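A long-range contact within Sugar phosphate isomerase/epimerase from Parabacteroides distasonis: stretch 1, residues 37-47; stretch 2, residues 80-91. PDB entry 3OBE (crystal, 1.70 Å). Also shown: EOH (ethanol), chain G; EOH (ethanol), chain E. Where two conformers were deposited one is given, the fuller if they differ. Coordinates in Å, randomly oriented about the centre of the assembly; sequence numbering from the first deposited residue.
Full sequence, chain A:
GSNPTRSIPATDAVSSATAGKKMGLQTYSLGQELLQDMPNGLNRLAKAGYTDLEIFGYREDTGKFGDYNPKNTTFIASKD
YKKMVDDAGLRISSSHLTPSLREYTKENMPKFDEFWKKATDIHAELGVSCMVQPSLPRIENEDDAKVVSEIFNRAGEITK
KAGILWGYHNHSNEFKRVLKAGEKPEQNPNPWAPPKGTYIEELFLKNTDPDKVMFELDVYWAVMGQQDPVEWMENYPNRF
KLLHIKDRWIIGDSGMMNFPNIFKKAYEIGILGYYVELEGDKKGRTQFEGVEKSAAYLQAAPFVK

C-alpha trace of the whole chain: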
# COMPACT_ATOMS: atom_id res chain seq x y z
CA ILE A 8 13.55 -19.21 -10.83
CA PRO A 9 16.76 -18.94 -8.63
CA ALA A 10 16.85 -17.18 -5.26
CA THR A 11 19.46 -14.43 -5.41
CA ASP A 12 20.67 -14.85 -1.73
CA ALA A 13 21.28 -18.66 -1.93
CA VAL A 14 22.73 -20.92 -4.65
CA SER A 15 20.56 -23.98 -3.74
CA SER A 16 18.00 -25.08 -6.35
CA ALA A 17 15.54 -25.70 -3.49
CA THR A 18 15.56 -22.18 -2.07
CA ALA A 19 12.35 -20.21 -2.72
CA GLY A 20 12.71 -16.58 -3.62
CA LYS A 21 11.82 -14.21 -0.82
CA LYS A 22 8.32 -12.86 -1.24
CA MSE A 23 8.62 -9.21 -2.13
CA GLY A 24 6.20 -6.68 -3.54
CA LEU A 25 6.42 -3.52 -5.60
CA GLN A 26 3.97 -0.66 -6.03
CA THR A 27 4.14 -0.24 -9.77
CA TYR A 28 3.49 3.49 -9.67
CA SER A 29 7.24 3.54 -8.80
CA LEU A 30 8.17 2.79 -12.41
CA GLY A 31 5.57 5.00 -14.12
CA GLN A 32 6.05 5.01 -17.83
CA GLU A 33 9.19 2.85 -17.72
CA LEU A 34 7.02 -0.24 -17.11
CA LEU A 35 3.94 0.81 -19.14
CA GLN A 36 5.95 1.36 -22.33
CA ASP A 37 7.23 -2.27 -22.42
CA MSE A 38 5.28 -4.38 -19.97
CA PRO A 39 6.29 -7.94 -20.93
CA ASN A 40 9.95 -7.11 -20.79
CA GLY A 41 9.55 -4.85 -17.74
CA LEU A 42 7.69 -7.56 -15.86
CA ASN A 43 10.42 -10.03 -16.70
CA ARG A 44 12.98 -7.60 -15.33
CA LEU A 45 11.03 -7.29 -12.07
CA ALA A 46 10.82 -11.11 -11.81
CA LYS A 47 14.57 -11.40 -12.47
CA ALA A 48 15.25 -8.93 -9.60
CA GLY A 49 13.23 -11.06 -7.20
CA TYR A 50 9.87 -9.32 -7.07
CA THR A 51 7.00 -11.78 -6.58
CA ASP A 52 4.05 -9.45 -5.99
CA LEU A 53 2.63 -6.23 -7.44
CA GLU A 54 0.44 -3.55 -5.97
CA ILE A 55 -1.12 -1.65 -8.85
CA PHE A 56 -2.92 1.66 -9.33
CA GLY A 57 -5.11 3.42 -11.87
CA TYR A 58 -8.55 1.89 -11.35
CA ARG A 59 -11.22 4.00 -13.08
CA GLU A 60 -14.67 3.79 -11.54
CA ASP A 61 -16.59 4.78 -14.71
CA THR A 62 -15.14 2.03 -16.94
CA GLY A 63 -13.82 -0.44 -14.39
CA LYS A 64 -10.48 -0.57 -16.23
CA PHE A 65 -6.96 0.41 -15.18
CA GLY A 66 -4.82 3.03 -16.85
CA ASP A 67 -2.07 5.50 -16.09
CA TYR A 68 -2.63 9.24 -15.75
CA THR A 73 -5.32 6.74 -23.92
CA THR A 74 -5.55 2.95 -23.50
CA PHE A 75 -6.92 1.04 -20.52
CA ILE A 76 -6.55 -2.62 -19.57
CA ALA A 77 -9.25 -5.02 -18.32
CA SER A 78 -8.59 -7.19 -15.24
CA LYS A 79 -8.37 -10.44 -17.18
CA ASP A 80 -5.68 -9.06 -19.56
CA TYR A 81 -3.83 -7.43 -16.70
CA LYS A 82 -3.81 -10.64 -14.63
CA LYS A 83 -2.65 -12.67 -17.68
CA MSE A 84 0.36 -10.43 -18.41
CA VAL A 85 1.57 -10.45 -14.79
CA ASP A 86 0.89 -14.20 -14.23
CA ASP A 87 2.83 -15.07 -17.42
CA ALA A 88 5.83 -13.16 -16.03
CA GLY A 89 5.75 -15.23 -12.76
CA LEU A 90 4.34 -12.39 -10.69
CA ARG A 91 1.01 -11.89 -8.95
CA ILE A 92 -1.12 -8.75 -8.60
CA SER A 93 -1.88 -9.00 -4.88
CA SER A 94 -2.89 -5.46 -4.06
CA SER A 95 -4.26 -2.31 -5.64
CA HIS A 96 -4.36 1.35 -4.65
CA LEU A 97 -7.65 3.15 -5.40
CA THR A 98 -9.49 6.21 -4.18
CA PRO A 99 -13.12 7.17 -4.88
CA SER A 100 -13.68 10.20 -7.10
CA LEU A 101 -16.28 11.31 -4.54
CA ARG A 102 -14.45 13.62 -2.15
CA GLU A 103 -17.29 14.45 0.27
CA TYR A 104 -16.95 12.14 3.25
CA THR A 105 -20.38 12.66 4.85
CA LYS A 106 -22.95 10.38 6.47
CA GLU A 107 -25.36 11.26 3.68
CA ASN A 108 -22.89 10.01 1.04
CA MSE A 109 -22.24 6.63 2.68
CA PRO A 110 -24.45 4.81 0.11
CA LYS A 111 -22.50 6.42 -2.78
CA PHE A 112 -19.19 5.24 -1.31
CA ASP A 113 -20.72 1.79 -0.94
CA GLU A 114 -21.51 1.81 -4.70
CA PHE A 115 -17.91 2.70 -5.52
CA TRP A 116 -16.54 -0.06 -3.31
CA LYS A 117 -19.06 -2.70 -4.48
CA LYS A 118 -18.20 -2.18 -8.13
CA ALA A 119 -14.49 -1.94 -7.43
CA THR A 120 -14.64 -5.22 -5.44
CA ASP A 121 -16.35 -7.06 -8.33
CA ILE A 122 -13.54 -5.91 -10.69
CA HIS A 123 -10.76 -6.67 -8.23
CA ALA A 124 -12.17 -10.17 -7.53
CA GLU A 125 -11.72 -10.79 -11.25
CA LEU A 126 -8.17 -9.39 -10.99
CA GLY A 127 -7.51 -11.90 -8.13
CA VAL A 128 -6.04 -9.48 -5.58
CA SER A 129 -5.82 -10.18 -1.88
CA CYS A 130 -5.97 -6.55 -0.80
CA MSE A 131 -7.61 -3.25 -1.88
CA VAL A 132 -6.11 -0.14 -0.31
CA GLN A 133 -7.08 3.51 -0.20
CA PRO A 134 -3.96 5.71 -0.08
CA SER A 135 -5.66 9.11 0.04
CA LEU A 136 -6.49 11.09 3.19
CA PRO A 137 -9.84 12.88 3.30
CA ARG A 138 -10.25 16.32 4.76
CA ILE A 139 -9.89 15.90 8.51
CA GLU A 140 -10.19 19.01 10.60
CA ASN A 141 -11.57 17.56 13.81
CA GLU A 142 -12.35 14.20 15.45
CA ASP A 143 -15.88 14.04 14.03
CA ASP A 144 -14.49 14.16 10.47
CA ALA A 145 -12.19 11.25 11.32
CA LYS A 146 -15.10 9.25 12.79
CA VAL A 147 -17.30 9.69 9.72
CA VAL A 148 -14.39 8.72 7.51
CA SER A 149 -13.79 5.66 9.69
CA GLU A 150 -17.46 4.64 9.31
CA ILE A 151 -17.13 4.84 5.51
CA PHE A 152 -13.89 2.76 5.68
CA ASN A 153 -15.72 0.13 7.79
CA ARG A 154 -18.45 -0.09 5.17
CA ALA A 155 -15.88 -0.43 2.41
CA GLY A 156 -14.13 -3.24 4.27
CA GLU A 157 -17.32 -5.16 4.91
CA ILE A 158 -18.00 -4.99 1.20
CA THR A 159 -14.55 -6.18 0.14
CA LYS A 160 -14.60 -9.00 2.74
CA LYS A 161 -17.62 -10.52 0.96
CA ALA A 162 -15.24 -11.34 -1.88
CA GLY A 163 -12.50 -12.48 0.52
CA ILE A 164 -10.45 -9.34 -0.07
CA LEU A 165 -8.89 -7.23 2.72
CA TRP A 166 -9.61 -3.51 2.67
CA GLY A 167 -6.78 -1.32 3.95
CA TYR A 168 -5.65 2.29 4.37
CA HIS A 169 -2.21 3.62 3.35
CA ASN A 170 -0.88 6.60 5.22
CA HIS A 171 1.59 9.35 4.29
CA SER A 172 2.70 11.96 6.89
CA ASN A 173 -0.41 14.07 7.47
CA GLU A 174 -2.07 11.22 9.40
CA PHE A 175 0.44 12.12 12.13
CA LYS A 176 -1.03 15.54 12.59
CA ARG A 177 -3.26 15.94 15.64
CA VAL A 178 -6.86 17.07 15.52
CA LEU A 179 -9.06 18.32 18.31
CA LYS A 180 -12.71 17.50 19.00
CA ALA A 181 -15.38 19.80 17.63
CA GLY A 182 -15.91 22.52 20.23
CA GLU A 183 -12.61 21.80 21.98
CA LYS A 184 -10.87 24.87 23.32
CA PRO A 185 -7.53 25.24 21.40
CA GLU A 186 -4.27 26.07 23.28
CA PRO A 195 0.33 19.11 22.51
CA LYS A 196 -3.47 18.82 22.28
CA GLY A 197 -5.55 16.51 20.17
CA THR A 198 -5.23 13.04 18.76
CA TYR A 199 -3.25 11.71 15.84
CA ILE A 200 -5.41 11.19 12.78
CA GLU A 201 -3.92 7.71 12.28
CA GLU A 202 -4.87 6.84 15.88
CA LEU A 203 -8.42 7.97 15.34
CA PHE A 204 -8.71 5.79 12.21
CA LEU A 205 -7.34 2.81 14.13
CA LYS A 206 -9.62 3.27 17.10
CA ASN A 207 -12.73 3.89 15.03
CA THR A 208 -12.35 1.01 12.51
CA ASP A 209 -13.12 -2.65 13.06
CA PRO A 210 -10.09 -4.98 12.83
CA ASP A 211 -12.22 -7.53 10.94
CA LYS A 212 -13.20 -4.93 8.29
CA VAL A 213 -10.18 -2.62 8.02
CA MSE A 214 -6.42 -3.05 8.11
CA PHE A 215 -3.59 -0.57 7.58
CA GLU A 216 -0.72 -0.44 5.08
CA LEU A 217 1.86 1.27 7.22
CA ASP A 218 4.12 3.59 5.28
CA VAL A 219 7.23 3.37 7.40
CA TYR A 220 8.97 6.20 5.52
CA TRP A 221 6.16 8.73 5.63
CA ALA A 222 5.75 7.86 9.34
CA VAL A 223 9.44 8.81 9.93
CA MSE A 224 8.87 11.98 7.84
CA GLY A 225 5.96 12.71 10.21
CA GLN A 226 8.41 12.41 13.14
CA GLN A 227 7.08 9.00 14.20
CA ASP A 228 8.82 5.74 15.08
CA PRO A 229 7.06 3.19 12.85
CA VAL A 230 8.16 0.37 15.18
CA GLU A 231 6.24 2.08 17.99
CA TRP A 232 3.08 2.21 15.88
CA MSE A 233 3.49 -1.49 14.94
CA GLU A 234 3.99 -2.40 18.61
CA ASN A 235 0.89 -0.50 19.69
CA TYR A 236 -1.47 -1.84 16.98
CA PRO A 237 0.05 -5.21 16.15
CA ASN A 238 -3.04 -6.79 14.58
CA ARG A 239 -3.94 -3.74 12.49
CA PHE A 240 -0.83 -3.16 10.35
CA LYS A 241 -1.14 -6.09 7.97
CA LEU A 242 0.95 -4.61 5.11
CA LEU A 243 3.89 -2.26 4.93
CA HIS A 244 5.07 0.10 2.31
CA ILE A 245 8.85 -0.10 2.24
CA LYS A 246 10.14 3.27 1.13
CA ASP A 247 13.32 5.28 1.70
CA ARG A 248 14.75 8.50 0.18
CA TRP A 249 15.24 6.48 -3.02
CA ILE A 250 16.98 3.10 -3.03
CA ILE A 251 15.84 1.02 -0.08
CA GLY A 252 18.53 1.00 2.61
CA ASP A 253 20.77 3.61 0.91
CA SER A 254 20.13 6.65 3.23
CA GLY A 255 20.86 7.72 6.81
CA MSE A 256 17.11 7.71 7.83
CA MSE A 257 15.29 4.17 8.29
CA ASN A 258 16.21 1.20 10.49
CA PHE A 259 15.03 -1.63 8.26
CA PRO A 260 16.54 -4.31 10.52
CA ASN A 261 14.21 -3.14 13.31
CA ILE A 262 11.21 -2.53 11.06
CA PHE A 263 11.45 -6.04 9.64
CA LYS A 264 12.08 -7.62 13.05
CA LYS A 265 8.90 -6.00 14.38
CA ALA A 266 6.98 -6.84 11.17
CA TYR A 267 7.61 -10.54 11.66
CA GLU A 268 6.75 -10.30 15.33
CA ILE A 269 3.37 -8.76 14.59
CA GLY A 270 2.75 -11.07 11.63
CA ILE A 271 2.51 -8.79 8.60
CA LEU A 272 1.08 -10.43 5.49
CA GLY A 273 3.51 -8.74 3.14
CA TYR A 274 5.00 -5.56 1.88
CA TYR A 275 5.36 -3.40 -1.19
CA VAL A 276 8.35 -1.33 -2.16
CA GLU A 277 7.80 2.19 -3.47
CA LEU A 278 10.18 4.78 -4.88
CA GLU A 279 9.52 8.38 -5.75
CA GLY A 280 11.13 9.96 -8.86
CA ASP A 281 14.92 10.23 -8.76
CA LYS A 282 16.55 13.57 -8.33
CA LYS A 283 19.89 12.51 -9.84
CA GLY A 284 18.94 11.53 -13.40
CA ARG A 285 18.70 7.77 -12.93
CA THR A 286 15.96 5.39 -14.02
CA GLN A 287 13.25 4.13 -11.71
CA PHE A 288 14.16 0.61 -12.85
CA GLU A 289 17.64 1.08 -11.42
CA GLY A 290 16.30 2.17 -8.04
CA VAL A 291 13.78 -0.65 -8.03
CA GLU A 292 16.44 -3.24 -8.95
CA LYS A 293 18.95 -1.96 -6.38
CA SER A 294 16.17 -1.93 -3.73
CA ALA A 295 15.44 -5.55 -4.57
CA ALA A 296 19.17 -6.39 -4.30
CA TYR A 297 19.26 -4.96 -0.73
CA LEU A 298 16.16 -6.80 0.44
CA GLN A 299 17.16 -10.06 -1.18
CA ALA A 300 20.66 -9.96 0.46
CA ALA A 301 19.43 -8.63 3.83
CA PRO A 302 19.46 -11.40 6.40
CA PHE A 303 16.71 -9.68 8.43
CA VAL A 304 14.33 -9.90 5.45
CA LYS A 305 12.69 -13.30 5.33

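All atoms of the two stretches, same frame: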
# COMPACT_ATOMS: atom_id res chain seq x y z
N ASP A 37 6.79 -0.93 -21.98
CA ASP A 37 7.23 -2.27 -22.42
C ASP A 37 6.97 -3.28 -21.33
O ASP A 37 7.89 -3.69 -20.60
CB ASP A 37 8.70 -2.28 -22.82
CG ASP A 37 9.13 -3.61 -23.47
OD1 ASP A 37 8.26 -4.47 -23.69
OD2 ASP A 37 10.34 -3.79 -23.76
N MSE A 38 5.70 -3.67 -21.19
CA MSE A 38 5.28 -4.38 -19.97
C MSE A 38 5.78 -5.82 -19.89
O MSE A 38 6.28 -6.22 -18.86
CB MSE A 38 3.78 -4.25 -19.71
CG MSE A 38 3.52 -4.03 -18.21
SE MSE A 38 1.69 -3.64 -17.85
CE MSE A 38 1.25 -2.61 -19.47
N PRO A 39 5.71 -6.59 -20.99
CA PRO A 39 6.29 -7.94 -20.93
C PRO A 39 7.73 -7.95 -20.49
O PRO A 39 8.14 -8.71 -19.60
CB PRO A 39 6.16 -8.46 -22.39
CG PRO A 39 4.99 -7.70 -22.95
CD PRO A 39 5.00 -6.34 -22.27
N ASN A 40 8.55 -7.11 -21.13
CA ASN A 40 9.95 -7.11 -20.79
C ASN A 40 10.18 -6.52 -19.40
O ASN A 40 11.02 -7.00 -18.66
CB ASN A 40 10.73 -6.37 -21.85
CG ASN A 40 10.74 -7.13 -23.17
OD1 ASN A 40 11.20 -8.28 -23.22
ND2 ASN A 40 10.19 -6.52 -24.23
N GLY A 41 9.41 -5.50 -19.06
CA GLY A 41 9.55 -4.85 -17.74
C GLY A 41 9.20 -5.81 -16.62
O GLY A 41 9.87 -5.87 -15.57
N LEU A 42 8.11 -6.54 -16.82
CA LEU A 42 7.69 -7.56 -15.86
C LEU A 42 8.72 -8.66 -15.68
O LEU A 42 8.96 -9.14 -14.58
CB LEU A 42 6.31 -8.12 -16.21
CG LEU A 42 5.13 -7.13 -16.11
CD1 LEU A 42 3.83 -7.66 -16.79
CD2 LEU A 42 4.79 -6.74 -14.69
N ASN A 43 9.35 -9.06 -16.78
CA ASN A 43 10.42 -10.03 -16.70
C ASN A 43 11.60 -9.51 -15.88
O ASN A 43 12.19 -10.21 -15.05
CB ASN A 43 10.88 -10.40 -18.12
CG ASN A 43 11.88 -11.51 -18.12
OD1 ASN A 43 11.54 -12.66 -17.82
ND2 ASN A 43 13.11 -11.21 -18.48
N ARG A 44 11.93 -8.25 -16.11
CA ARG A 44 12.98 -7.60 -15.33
C ARG A 44 12.68 -7.61 -13.82
O ARG A 44 13.57 -7.89 -12.98
CB ARG A 44 13.09 -6.15 -15.83
CG ARG A 44 14.44 -5.61 -15.69
CD ARG A 44 14.68 -4.37 -16.58
NE ARG A 44 15.69 -3.57 -15.93
CZ ARG A 44 16.04 -2.34 -16.31
NH1 ARG A 44 15.44 -1.76 -17.34
NH2 ARG A 44 17.00 -1.71 -15.66
N LEU A 45 11.44 -7.28 -13.47
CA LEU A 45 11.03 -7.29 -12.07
C LEU A 45 11.16 -8.71 -11.48
O LEU A 45 11.69 -8.89 -10.36
CB LEU A 45 9.64 -6.77 -11.95
CG LEU A 45 9.47 -5.29 -12.30
CD1 LEU A 45 8.02 -4.91 -12.12
CD2 LEU A 45 10.38 -4.40 -11.37
N ALA A 46 10.70 -9.70 -12.24
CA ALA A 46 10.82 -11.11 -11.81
C ALA A 46 12.27 -11.50 -11.63
O ALA A 46 12.62 -12.11 -10.61
CB ALA A 46 10.05 -12.09 -12.77
N LYS A 47 13.13 -11.11 -12.57
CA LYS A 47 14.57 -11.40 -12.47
C LYS A 47 15.22 -10.77 -11.21
O LYS A 47 16.11 -11.33 -10.57
CB LYS A 47 15.28 -10.96 -13.76
N ASP A 80 -6.91 -9.26 -18.76
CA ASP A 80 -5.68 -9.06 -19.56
C ASP A 80 -4.54 -8.65 -18.65
O ASP A 80 -3.39 -9.02 -18.88
CB ASP A 80 -5.90 -8.01 -20.62
CG ASP A 80 -7.05 -8.38 -21.56
OD1 ASP A 80 -7.02 -9.50 -22.12
OD2 ASP A 80 -7.99 -7.58 -21.71
N TYR A 81 -4.86 -7.86 -17.63
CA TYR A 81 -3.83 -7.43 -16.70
C TYR A 81 -3.28 -8.67 -15.98
O TYR A 81 -2.08 -8.91 -15.95
CB TYR A 81 -4.39 -6.48 -15.67
CG TYR A 81 -3.46 -5.41 -15.15
CD1 TYR A 81 -2.06 -5.56 -15.18
CD2 TYR A 81 -4.00 -4.24 -14.64
CE1 TYR A 81 -1.23 -4.54 -14.70
CE2 TYR A 81 -3.19 -3.23 -14.19
CZ TYR A 81 -1.82 -3.38 -14.21
OH TYR A 81 -1.06 -2.33 -13.72
N LYS A 82 -4.19 -9.44 -15.38
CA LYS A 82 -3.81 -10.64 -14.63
C LYS A 82 -2.97 -11.59 -15.51
O LYS A 82 -1.95 -12.10 -15.08
CB LYS A 82 -5.06 -11.34 -14.09
CG LYS A 82 -4.77 -12.48 -13.14
CD LYS A 82 -6.02 -13.09 -12.53
CE LYS A 82 -5.62 -14.22 -11.54
NZ LYS A 82 -5.03 -15.38 -12.22
N LYS A 83 -3.39 -11.77 -16.76
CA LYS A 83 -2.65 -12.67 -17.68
C LYS A 83 -1.19 -12.26 -17.89
O LYS A 83 -0.27 -13.09 -17.81
CB LYS A 83 -3.37 -12.76 -19.04
CG LYS A 83 -2.61 -13.51 -20.12
CD LYS A 83 -2.64 -15.02 -19.87
CE LYS A 83 -2.37 -15.83 -21.17
NZ LYS A 83 -1.28 -16.80 -20.93
N MSE A 84 -0.97 -10.98 -18.18
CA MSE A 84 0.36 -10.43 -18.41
C MSE A 84 1.28 -10.68 -17.20
O MSE A 84 2.40 -11.20 -17.30
CB MSE A 84 0.21 -8.92 -18.65
CG MSE A 84 1.28 -8.26 -19.47
SE MSE A 84 0.50 -6.75 -20.41
CE MSE A 84 -0.40 -5.93 -18.99
N VAL A 85 0.78 -10.31 -16.03
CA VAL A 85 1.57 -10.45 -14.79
C VAL A 85 1.81 -11.94 -14.44
O VAL A 85 2.92 -12.35 -14.15
CB VAL A 85 0.89 -9.67 -13.67
CG1 VAL A 85 1.56 -9.87 -12.28
CG2 VAL A 85 0.79 -8.18 -14.06
N ASP A 86 0.76 -12.75 -14.50
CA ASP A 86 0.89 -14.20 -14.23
C ASP A 86 1.91 -14.86 -15.16
O ASP A 86 2.74 -15.68 -14.72
CB ASP A 86 -0.47 -14.89 -14.43
CG ASP A 86 -1.50 -14.57 -13.34
OD1 ASP A 86 -1.21 -13.98 -12.25
OD2 ASP A 86 -2.65 -14.98 -13.56
N ASP A 87 1.88 -14.51 -16.43
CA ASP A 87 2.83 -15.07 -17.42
C ASP A 87 4.29 -14.74 -17.07
O ASP A 87 5.21 -15.53 -17.36
CB ASP A 87 2.52 -14.55 -18.83
CG ASP A 87 1.31 -15.22 -19.49
OD1 ASP A 87 0.79 -16.24 -18.98
OD2 ASP A 87 0.87 -14.68 -20.53
N ALA A 88 4.51 -13.57 -16.47
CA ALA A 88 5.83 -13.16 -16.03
C ALA A 88 6.29 -13.82 -14.70
O ALA A 88 7.43 -13.60 -14.26
CB ALA A 88 5.88 -11.63 -15.92
N GLY A 89 5.45 -14.63 -14.08
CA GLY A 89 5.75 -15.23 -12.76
C GLY A 89 5.54 -14.31 -11.57
O GLY A 89 6.17 -14.49 -10.52
N LEU A 90 4.65 -13.34 -11.73
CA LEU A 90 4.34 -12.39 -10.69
C LEU A 90 2.86 -12.59 -10.33
O LEU A 90 2.18 -13.36 -10.97
CB LEU A 90 4.59 -10.97 -11.19
CG LEU A 90 6.03 -10.60 -11.56
CD1 LEU A 90 6.08 -9.27 -12.24
CD2 LEU A 90 6.92 -10.61 -10.32
N ARG A 91 2.39 -11.91 -9.28
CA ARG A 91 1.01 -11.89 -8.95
C ARG A 91 0.63 -10.48 -8.56
O ARG A 91 1.34 -9.86 -7.76
CB ARG A 91 0.78 -12.85 -7.80
CG ARG A 91 -0.60 -12.77 -7.21
CD ARG A 91 -0.91 -13.80 -6.07
NE ARG A 91 -2.29 -13.48 -5.69
CZ ARG A 91 -2.71 -13.08 -4.50
NH1 ARG A 91 -1.90 -13.11 -3.43
NH2 ARG A 91 -3.97 -12.71 -4.36
C1 EOH G . -2.13 1.00 -14.06
C2 EOH G . -1.03 1.17 -15.07
O EOH G . -2.17 -0.27 -13.46
C1 EOH E . -0.27 -11.34 0.26
C2 EOH E . -0.33 -9.85 0.53
O EOH E . -1.09 -11.69 -0.84
O HOH W 1 9.48 -13.70 -15.94

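The contact between residues 37-47 and 80-91 is a small, almost wholly apolar helix-helix packing in which no direct hydrogen bond crosses the interface and a single water supplies the polar link. It illustrates a general principle: two helices satisfy their backbone polarity internally, leaving the faces that meet free to be held by shape and by the burial of hydrocarbon.

The axes of helix 38-47 and helix 80-87 come within 9.6 Å and their directions differ by 46°. The spacing between the chains varies along the contact, and side-chain size varies with it. The nearest backbones lie where the second helix ends, with Asn43 CA 5.6 Å from Ala88 CA, and there the small methyl of Ala88 lies against the first helix, its CB 3.5 Å from Leu42 CB. Toward the start of the first helix longer side chains fill the gap. Met38 and Met84, both selenomethionine, meet with SE of Met38 3.3 Å from CE of Met84, a tight approach. Met38 SE also lies 4.4 Å from Tyr81 CE1, oblique to the ring.

Leu42 is the centre of the packing. Its CB points toward the second stretch. Leu42 CD1 lies 3.7 Å from Met84 CG, Leu42 CD2 lies 3.8 Å from Leu90 CD1, and Val85 CG2 sits near both branches, 4.1 Å from Leu42 CD1 and 4.3 Å from Leu42 CD2. One helical turn later, Ala46 adds a contact from its CB to Leu90 CD2 at 4.2 Å. The repeat of Met38, Leu42 and Ala46, with a spacing of four, places all three on one face of the helix, and Leu45 lends its flank to Leu90.

The chain leaves the second helix through a Schellman motif, and the residue after its glycine joins the contact. Gly89 adopts a positive phi, which favours glycine: Leu90 N bonds back to Val85 O at 3.1 Å and Gly89 N to Asp86 O at 3.0 Å. Beyond this turn the CA-to-CB bond of Leu90 points toward the first helix. Ala88 O is bound by a water at 2.7 Å, and the same water donates to Asn43 OD1 at 3.0 Å, bridging the two stretches.

Charged groups keep to the outside of the contact. Lys82 NZ forms a salt bridge with Asp86 OD2 at 2.8 Å, and Lys83 NZ with Asp87 OD1 at 2.9 Å, each spanning one turn of its own helix. At the start of the first helix, Asp37 occupies the N-cap position, and Asn40 ND2 donates to Asp37 OD2 at 2.8 Å.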